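PDB 2BVY: beta-1,4-mannanase from Cellulomonas fimi, which probably hydrolyses internal beta-1,4-mannosidic linkages of mannans, this chain being the family 26 catalytic part and an immunoglobulin-like domain of a longer modular enzyme. Local coordinates for residues Ile6-Ala11 with Ser19-Leu24; Asp25-Glu30 with Arg315-Glu320. One frame throughout, in Å; residues are numbered along the deposited sequence.

Contact 1. Residues Ile6-Ala11 with Ser19-Leu24; sequences IAIVDA and SLLSYL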
ATOM      1  N   ILE A   6       7.302 -17.826  -7.668  1.00 48.33           N
ATOM      2  CA  ILE A   6       7.196 -16.947  -6.508  1.00 45.97           C
ATOM      3  C   ILE A   6       5.781 -16.827  -5.940  1.00 44.23           C
ATOM      4  O   ILE A   6       4.792 -16.975  -6.656  1.00 42.42           O
ATOM      5  CB  ILE A   6       7.680 -15.513  -6.836  1.00 45.93           C
ATOM      6  CG1 ILE A   6       6.789 -14.901  -7.918  1.00 44.44           C
ATOM      7  CG2 ILE A   6       9.138 -15.531  -7.279  1.00 45.37           C
ATOM      8  CD1 ILE A   6       7.035 -13.428  -8.137  1.00 46.85           C
ATOM      9  N   ALA A   7       5.711 -16.541  -4.643  1.00 43.08           N
ATOM     10  CA  ALA A   7       4.446 -16.358  -3.942  1.00 43.08           C
ATOM     11  C   ALA A   7       3.951 -14.943  -4.212  1.00 43.11           C
ATOM     12  O   ALA A   7       4.490 -13.974  -3.673  1.00 44.01           O
ATOM     13  CB  ALA A   7       4.644 -16.560  -2.444  1.00 42.85           C
ATOM     14  N   ILE A   8       2.932 -14.822  -5.054  1.00 41.70           N
ATOM     15  CA  ILE A   8       2.387 -13.517  -5.385  1.00 40.52           C
ATOM     16  C   ILE A   8       0.879 -13.471  -5.125  1.00 40.58           C
ATOM     17  O   ILE A   8       0.144 -14.398  -5.484  1.00 40.19           O
ATOM     18  CB  ILE A   8       2.723 -13.154  -6.858  1.00 39.53           C
ATOM     19  CG1 ILE A   8       2.136 -11.790  -7.214  1.00 36.93           C
ATOM     20  CG2 ILE A   8       2.218 -14.237  -7.796  1.00 38.94           C
ATOM     21  CD1 ILE A   8       2.598 -11.273  -8.562  1.00 35.65           C
ATOM     22  N   VAL A   9       0.433 -12.393  -4.483  1.00 39.70           N
ATOM     23  CA  VAL A   9      -0.971 -12.206  -4.133  1.00 39.35           C
ATOM     24  C   VAL A   9      -1.929 -12.503  -5.274  1.00 39.68           C
ATOM     25  O   VAL A   9      -2.955 -13.153  -5.074  1.00 41.13           O
ATOM     26  CB  VAL A   9      -1.234 -10.773  -3.620  1.00 38.68           C
ATOM     27  CG1 VAL A   9      -2.723 -10.550  -3.425  1.00 35.41           C
ATOM     28  CG2 VAL A   9      -0.502 -10.556  -2.308  1.00 37.63           C
ATOM     29  N   ASP A  10      -1.607 -12.012  -6.463  1.00 40.05           N
ATOM     30  CA  ASP A  10      -2.445 -12.262  -7.625  1.00 40.33           C
ATOM     31  C   ASP A  10      -1.772 -13.355  -8.439  1.00 42.09           C
ATOM     32  O   ASP A  10      -0.917 -13.073  -9.278  1.00 42.46           O
ATOM     33  CB  ASP A  10      -2.588 -10.997  -8.465  1.00 40.88           C
ATOM     34  CG  ASP A  10      -3.495 -11.198  -9.668  1.00 42.03           C
ATOM     35  OD1 ASP A  10      -4.368 -12.089  -9.612  1.00 42.97           O
ATOM     36  OD2 ASP A  10      -3.350 -10.453 -10.662  1.00 42.76           O
ATOM     37  N   ALA A  11      -2.151 -14.603  -8.171  1.00 42.58           N
ATOM     38  CA  ALA A  11      -1.580 -15.757  -8.862  1.00 43.43           C
ATOM     39  C   ALA A  11      -1.716 -15.643 -10.376  1.00 43.99           C
ATOM     40  O   ALA A  11      -0.951 -16.254 -11.124  1.00 43.83           O
ATOM     41  CB  ALA A  11      -2.241 -17.047  -8.371  1.00 43.75           C
ATOM     42  N   SER A  19       7.320 -10.402 -12.795  1.00 38.67           N
ATOM     43  CA  SER A  19       8.728 -10.084 -12.986  1.00 38.19           C
ATOM     44  C   SER A  19       9.173  -8.978 -12.021  1.00 36.81           C
ATOM     45  O   SER A  19      10.207  -9.106 -11.356  1.00 37.40           O
ATOM     46  CB  SER A  19       8.975  -9.655 -14.441  1.00 38.46           C
ATOM     47  OG  SER A  19      10.360  -9.451 -14.686  1.00 39.82           O
ATOM     48  N   LEU A  20       8.397  -7.901 -11.937  1.00 34.59           N
ATOM     49  CA  LEU A  20       8.753  -6.807 -11.036  1.00 33.14           C
ATOM     50  C   LEU A  20       8.911  -7.328  -9.613  1.00 32.48           C
ATOM     51  O   LEU A  20       9.908  -7.044  -8.950  1.00 32.96           O
ATOM     52  CB  LEU A  20       7.694  -5.694 -11.067  1.00 31.44           C
ATOM     53  CG  LEU A  20       7.874  -4.543 -10.057  1.00 30.66           C
ATOM     54  CD1 LEU A  20       9.203  -3.839 -10.300  1.00 29.26           C
ATOM     55  CD2 LEU A  20       6.715  -3.543 -10.185  1.00 28.79           C
ATOM     56  N   LEU A  21       7.939  -8.108  -9.148  1.00 32.01           N
ATOM     57  CA  LEU A  21       8.010  -8.642  -7.792  1.00 33.77           C
ATOM     58  C   LEU A  21       9.308  -9.433  -7.627  1.00 34.36           C
ATOM     59  O   LEU A  21       9.984  -9.337  -6.603  1.00 34.30           O
ATOM     60  CB  LEU A  21       6.814  -9.553  -7.502  1.00 32.59           C
ATOM     61  CG  LEU A  21       6.276  -9.565  -6.061  1.00 36.63           C
ATOM     62  CD1 LEU A  21       5.598 -10.904  -5.795  1.00 33.39           C
ATOM     63  CD2 LEU A  21       7.388  -9.335  -5.051  1.00 35.18           C
ATOM     64  N   SER A  22       9.653 -10.215  -8.645  1.00 34.22           N
ATOM     65  CA  SER A  22      10.875 -11.011  -8.610  1.00 34.38           C
ATOM     66  C   SER A  22      12.090 -10.087  -8.529  1.00 33.26           C
ATOM     67  O   SER A  22      12.981 -10.274  -7.698  1.00 33.28           O
ATOM     68  CB  SER A  22      10.965 -11.883  -9.869  1.00 34.17           C
ATOM     69  OG  SER A  22      12.187 -12.595  -9.900  1.00 35.66           O
ATOM     70  N   TYR A  23      12.116  -9.089  -9.406  1.00 32.64           N
ATOM     71  CA  TYR A  23      13.201  -8.114  -9.451  1.00 33.01           C
ATOM     72  C   TYR A  23      13.387  -7.418  -8.102  1.00 32.84           C
ATOM     73  O   TYR A  23      14.502  -7.336  -7.575  1.00 31.40           O
ATOM     74  CB  TYR A  23      12.905  -7.058 -10.523  1.00 34.44           C
ATOM     75  CG  TYR A  23      13.976  -5.999 -10.655  1.00 38.16           C
ATOM     76  CD1 TYR A  23      15.197  -6.286 -11.271  1.00 38.11           C
ATOM     77  CD2 TYR A  23      13.782  -4.712 -10.140  1.00 38.44           C
ATOM     78  CE1 TYR A  23      16.196  -5.323 -11.371  1.00 38.97           C
ATOM     79  CE2 TYR A  23      14.779  -3.740 -10.234  1.00 39.35           C
ATOM     80  CZ  TYR A  23      15.984  -4.055 -10.850  1.00 39.49           C
ATOM     81  OH  TYR A  23      16.979  -3.110 -10.943  1.00 40.76           O
ATOM     82  N   LEU A  24      12.288  -6.919  -7.548  1.00 31.77           N
ATOM     83  CA  LEU A  24      12.337  -6.221  -6.275  1.00 32.62           C
ATOM     84  C   LEU A  24      12.948  -7.068  -5.173  1.00 33.41           C
ATOM     85  O   LEU A  24      13.724  -6.569  -4.353  1.00 33.47           O
ATOM     86  CB  LEU A  24      10.932  -5.765  -5.861  1.00 31.53           C
ATOM     87  CG  LEU A  24      10.350  -4.640  -6.725  1.00 32.56           C
ATOM     88  CD1 LEU A  24       8.941  -4.277  -6.257  1.00 32.29           C
ATOM     89  CD2 LEU A  24      11.270  -3.431  -6.644  1.00 30.44           C
TER
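I6 and I8 close on L21 of helix 15-27 through apolar contacts, with the L21 methyl CD1 at the centre. From one side comes the end of I6, whose CD1 lies 3.7 Å from L21 CD1. The same I6 methyl, CD1, also touches L21 CB at 3.9 Å. I6 CG1 sits between its backbone N and carbonyl carbon (chi1 63°), and this turns CD1 onto the helix. I8 meets L21 alongside, the two side chains running in opposite directions. I8 CB and I8 CG1 are each 3.8 Å from L21 CD1, so the flank of I8 does most of the touching.

Polar atoms add little. A7 O is 3.9 Å from L21 CD1, and I6 CD1 comes within 4.2 Å of S22 N. No hydrogen bond joins the two segments.

In this family 26 TIM barrel, residues 6-11 are an N-terminal lead-in folded back on the helix that precedes the first barrel strand, 32-37. Backbone bonds tie I6 to A367 and A369. I8 and L21 both touch L214 of barrel strand 213-217. S22 packs on V366, and V9 reaches V201 on helix 190-207.

Contact 2. Residues Asp25-Glu30 with Arg315-Glu320; sequences DGVRGE and RNAYME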
ATOM      1  N   ASP A  25      12.602  -8.349  -5.142  1.00 33.31           N
ATOM      2  CA  ASP A  25      13.143  -9.219  -4.111  1.00 35.18           C
ATOM      3  C   ASP A  25      14.636  -9.480  -4.319  1.00 34.52           C
ATOM      4  O   ASP A  25      15.404  -9.519  -3.357  1.00 34.51           O
ATOM      5  CB  ASP A  25      12.377 -10.545  -4.080  1.00 37.65           C
ATOM      6  CG  ASP A  25      12.801 -11.436  -2.920  1.00 41.53           C
ATOM      7  OD1 ASP A  25      12.902 -10.928  -1.777  1.00 42.84           O
ATOM      8  OD2 ASP A  25      13.020 -12.646  -3.150  1.00 45.57           O
ATOM      9  N   GLY A  26      15.042  -9.640  -5.577  1.00 33.54           N
ATOM     10  CA  GLY A  26      16.442  -9.906  -5.878  1.00 33.55           C
ATOM     11  C   GLY A  26      17.360  -8.716  -5.669  1.00 32.24           C
ATOM     12  O   GLY A  26      18.559  -8.873  -5.465  1.00 31.55           O
ATOM     13  N   VAL A  27      16.793  -7.516  -5.718  1.00 31.72           N
ATOM     14  CA  VAL A  27      17.564  -6.295  -5.527  1.00 31.57           C
ATOM     15  C   VAL A  27      17.941  -6.105  -4.050  1.00 32.03           C
ATOM     16  O   VAL A  27      18.932  -5.439  -3.728  1.00 30.32           O
ATOM     17  CB  VAL A  27      16.742  -5.076  -6.029  1.00 33.18           C
ATOM     18  CG1 VAL A  27      16.615  -4.029  -4.940  1.00 32.81           C
ATOM     19  CG2 VAL A  27      17.377  -4.501  -7.274  1.00 33.00           C
ATOM     20  N   ARG A  28      17.160  -6.715  -3.161  1.00 31.03           N
ATOM     21  CA  ARG A  28      17.383  -6.578  -1.730  1.00 32.84           C
ATOM     22  C   ARG A  28      18.773  -6.972  -1.236  1.00 32.63           C
ATOM     23  O   ARG A  28      19.233  -8.096  -1.446  1.00 32.18           O
ATOM     24  CB  ARG A  28      16.307  -7.347  -0.956  1.00 33.95           C
ATOM     25  CG  ARG A  28      14.902  -6.742  -1.089  1.00 36.45           C
ATOM     26  CD  ARG A  28      14.022  -7.112   0.111  1.00 36.57           C
ATOM     27  NE  ARG A  28      13.733  -8.535   0.151  1.00 37.09           N
ATOM     28  CZ  ARG A  28      13.677  -9.261   1.263  1.00 36.97           C
ATOM     29  NH1 ARG A  28      13.893  -8.702   2.445  1.00 35.03           N
ATOM     30  NH2 ARG A  28      13.417 -10.557   1.186  1.00 36.50           N
ATOM     31  N   GLY A  29      19.428  -6.027  -0.566  1.00 31.88           N
ATOM     32  CA  GLY A  29      20.761  -6.257  -0.040  1.00 33.09           C
ATOM     33  C   GLY A  29      21.831  -5.843  -1.032  1.00 34.54           C
ATOM     34  O   GLY A  29      22.976  -5.590  -0.654  1.00 35.20           O
ATOM     35  N   GLU A  30      21.448  -5.772  -2.303  1.00 35.38           N
ATOM     36  CA  GLU A  30      22.356  -5.395  -3.381  1.00 37.96           C
ATOM     37  C   GLU A  30      22.365  -3.883  -3.555  1.00 38.53           C
ATOM     38  O   GLU A  30      23.421  -3.247  -3.552  1.00 38.22           O
ATOM     39  CB  GLU A  30      21.914  -6.054  -4.693  1.00 38.97           C
ATOM     40  CG  GLU A  30      21.883  -7.577  -4.657  1.00 42.40           C
ATOM     41  CD  GLU A  30      23.224  -8.169  -4.270  1.00 44.04           C
ATOM     42  OE1 GLU A  30      24.249  -7.636  -4.740  1.00 46.14           O
ATOM     43  OE2 GLU A  30      23.260  -9.162  -3.507  1.00 47.15           O
ATOM     44  N   ARG A 315      18.456  -5.159   3.478  1.00 31.83           N
ATOM     45  CA  ARG A 315      17.672  -5.996   2.587  1.00 31.42           C
ATOM     46  C   ARG A 315      16.249  -5.457   2.386  1.00 31.35           C
ATOM     47  O   ARG A 315      15.254  -6.091   2.747  1.00 30.86           O
ATOM     48  CB  ARG A 315      17.659  -7.442   3.095  1.00 30.79           C
ATOM     49  CG  ARG A 315      18.983  -8.173   2.851  1.00 31.47           C
ATOM     50  CD  ARG A 315      18.995  -9.586   3.452  1.00 32.41           C
ATOM     51  NE  ARG A 315      17.932 -10.433   2.919  1.00 33.10           N
ATOM     52  CZ  ARG A 315      17.823 -10.774   1.638  1.00 35.81           C
ATOM     53  NH1 ARG A 315      18.717 -10.344   0.755  1.00 36.60           N
ATOM     54  NH2 ARG A 315      16.809 -11.528   1.232  1.00 35.25           N
ATOM     55  N   ASN A 316      16.180  -4.264   1.808  1.00 30.05           N
ATOM     56  CA  ASN A 316      14.918  -3.610   1.516  1.00 30.35           C
ATOM     57  C   ASN A 316      15.026  -3.060   0.098  1.00 29.74           C
ATOM     58  O   ASN A 316      16.002  -2.397  -0.248  1.00 30.58           O
ATOM     59  CB  ASN A 316      14.650  -2.529   2.556  1.00 30.01           C
ATOM     60  CG  ASN A 316      14.205  -3.121   3.883  1.00 29.55           C
ATOM     61  OD1 ASN A 316      13.182  -3.788   3.948  1.00 30.97           O
ATOM     62  ND2 ASN A 316      14.977  -2.895   4.935  1.00 30.55           N
ATOM     63  N   ALA A 317      14.024  -3.366  -0.718  1.00 28.44           N
ATOM     64  CA  ALA A 317      14.016  -2.997  -2.129  1.00 28.00           C
ATOM     65  C   ALA A 317      14.029  -1.526  -2.510  1.00 29.23           C
ATOM     66  O   ALA A 317      14.695  -1.153  -3.479  1.00 30.91           O
ATOM     67  CB  ALA A 317      12.852  -3.699  -2.827  1.00 27.17           C
ATOM     68  N   TYR A 318      13.296  -0.687  -1.784  1.00 29.28           N
ATOM     69  CA  TYR A 318      13.264   0.728  -2.121  1.00 27.46           C
ATOM     70  C   TYR A 318      12.908   1.643  -0.963  1.00 27.12           C
ATOM     71  O   TYR A 318      12.442   1.198   0.080  1.00 28.28           O
ATOM     72  CB  TYR A 318      12.284   0.979  -3.274  1.00 27.93           C
ATOM     73  CG  TYR A 318      10.835   0.609  -2.986  1.00 28.45           C
ATOM     74  CD1 TYR A 318      10.369  -0.690  -3.195  1.00 27.34           C
ATOM     75  CD2 TYR A 318       9.922   1.573  -2.540  1.00 27.18           C
ATOM     76  CE1 TYR A 318       9.033  -1.018  -2.981  1.00 26.60           C
ATOM     77  CE2 TYR A 318       8.583   1.255  -2.321  1.00 26.91           C
ATOM     78  CZ  TYR A 318       8.146  -0.040  -2.548  1.00 27.20           C
ATOM     79  OH  TYR A 318       6.819  -0.354  -2.377  1.00 25.90           O
ATOM     80  N   MET A 319      13.159   2.930  -1.157  1.00 26.80           N
ATOM     81  CA  MET A 319      12.854   3.941  -0.160  1.00 26.69           C
ATOM     82  C   MET A 319      12.386   5.173  -0.917  1.00 25.89           C
ATOM     83  O   MET A 319      13.115   5.720  -1.745  1.00 25.91           O
ATOM     84  CB  MET A 319      14.080   4.241   0.728  1.00 25.32           C
ATOM     85  CG  MET A 319      15.308   4.795   0.020  1.00 28.28           C
ATOM     86  SD  MET A 319      16.826   4.639   1.024  1.00 30.26           S
ATOM     87  CE  MET A 319      16.465   5.721   2.398  1.00 24.64           C
ATOM     88  N   GLU A 320      11.149   5.580  -0.643  1.00 24.72           N
ATOM     89  CA  GLU A 320      10.523   6.726  -1.297  1.00 24.46           C
ATOM     90  C   GLU A 320      10.338   7.886  -0.330  1.00 23.98           C
ATOM     91  O   GLU A 320       9.864   7.689   0.793  1.00 23.74           O
ATOM     92  CB  GLU A 320       9.136   6.328  -1.837  1.00 24.87           C
ATOM     93  CG  GLU A 320       8.519   7.340  -2.823  1.00 27.16           C
ATOM     94  CD  GLU A 320       6.982   7.352  -2.825  1.00 28.81           C
ATOM     95  OE1 GLU A 320       6.344   6.312  -2.548  1.00 29.74           O
ATOM     96  OE2 GLU A 320       6.404   8.415  -3.117  1.00 29.12           O
TER
HETATM   97  O   HOH W   1      18.719  -3.267  -1.041  1.00 37.34           O
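R28 lies across R315, N316 and A317, in the loop that follows helix 15-27. R28 CB packs against R315, 3.8 Å from R315 C. Next, R28 CG reaches the following peptide, 3.5 Å from A317 N, and touches A317 CB. R28 CD comes within 3.1 Å of R315 O. The chain then bends at chi3 (-67°), and the guanidinium turns back towards the helix. R28 NE and R28 NH2 grip D25 side-on, both on OD1, which lies at the guanidinium edge in its plane. The bond from R28 NH2 to D25 OD1 is 3.0 Å long and is also a salt bridge. R28 NH1 crosses the contact and donates to R315 O at 3.0 Å, with an N-H...O angle of 156°.

R315 NH2 sits over one face of the R28 guanidinium, towards its rim, the two planes 47° apart. Both NH2 groups form salt bridges with D272 OD1, so this carboxylate is likely to offset their charges. A leucine in place of R28 would probably leave R315 O without this donor and D25 OD1 without both of these partners.

A water bridges G29 N (2.9 Å) and N316 O. Apolar contact is slight, from V27 CG1 to A317.

The contact joins helix 15-27 and its following loop to the start of barrel strand 318-321. A317 bonds through its backbone to L33 and S278 on the flanking strands. Helix 254-274 packs alongside, with A271 against R28 and A268 against R315.

Overall arrangement
Both contacts use helix 15-27, which leads into the first strand of the family 26 TIM barrel. Contact 1 comes first along the helix and is partly buried. It is local in sequence, joining the N-terminal lead-in to the helix, and is mainly apolar, with no hydrogen bond between its segments. Contact 2 is buried. It links the helix and the loop after it to the last barrel strand, 318-321, which pairs with the first, 32-37. Its chemistry is mostly polar: arginines, carboxylates, a carbonyl and a bridging water. The centres of contact 1 and contact 2 are about 14 Å apart. The two meet where L24 O packs 3.4 Å from A317 CB.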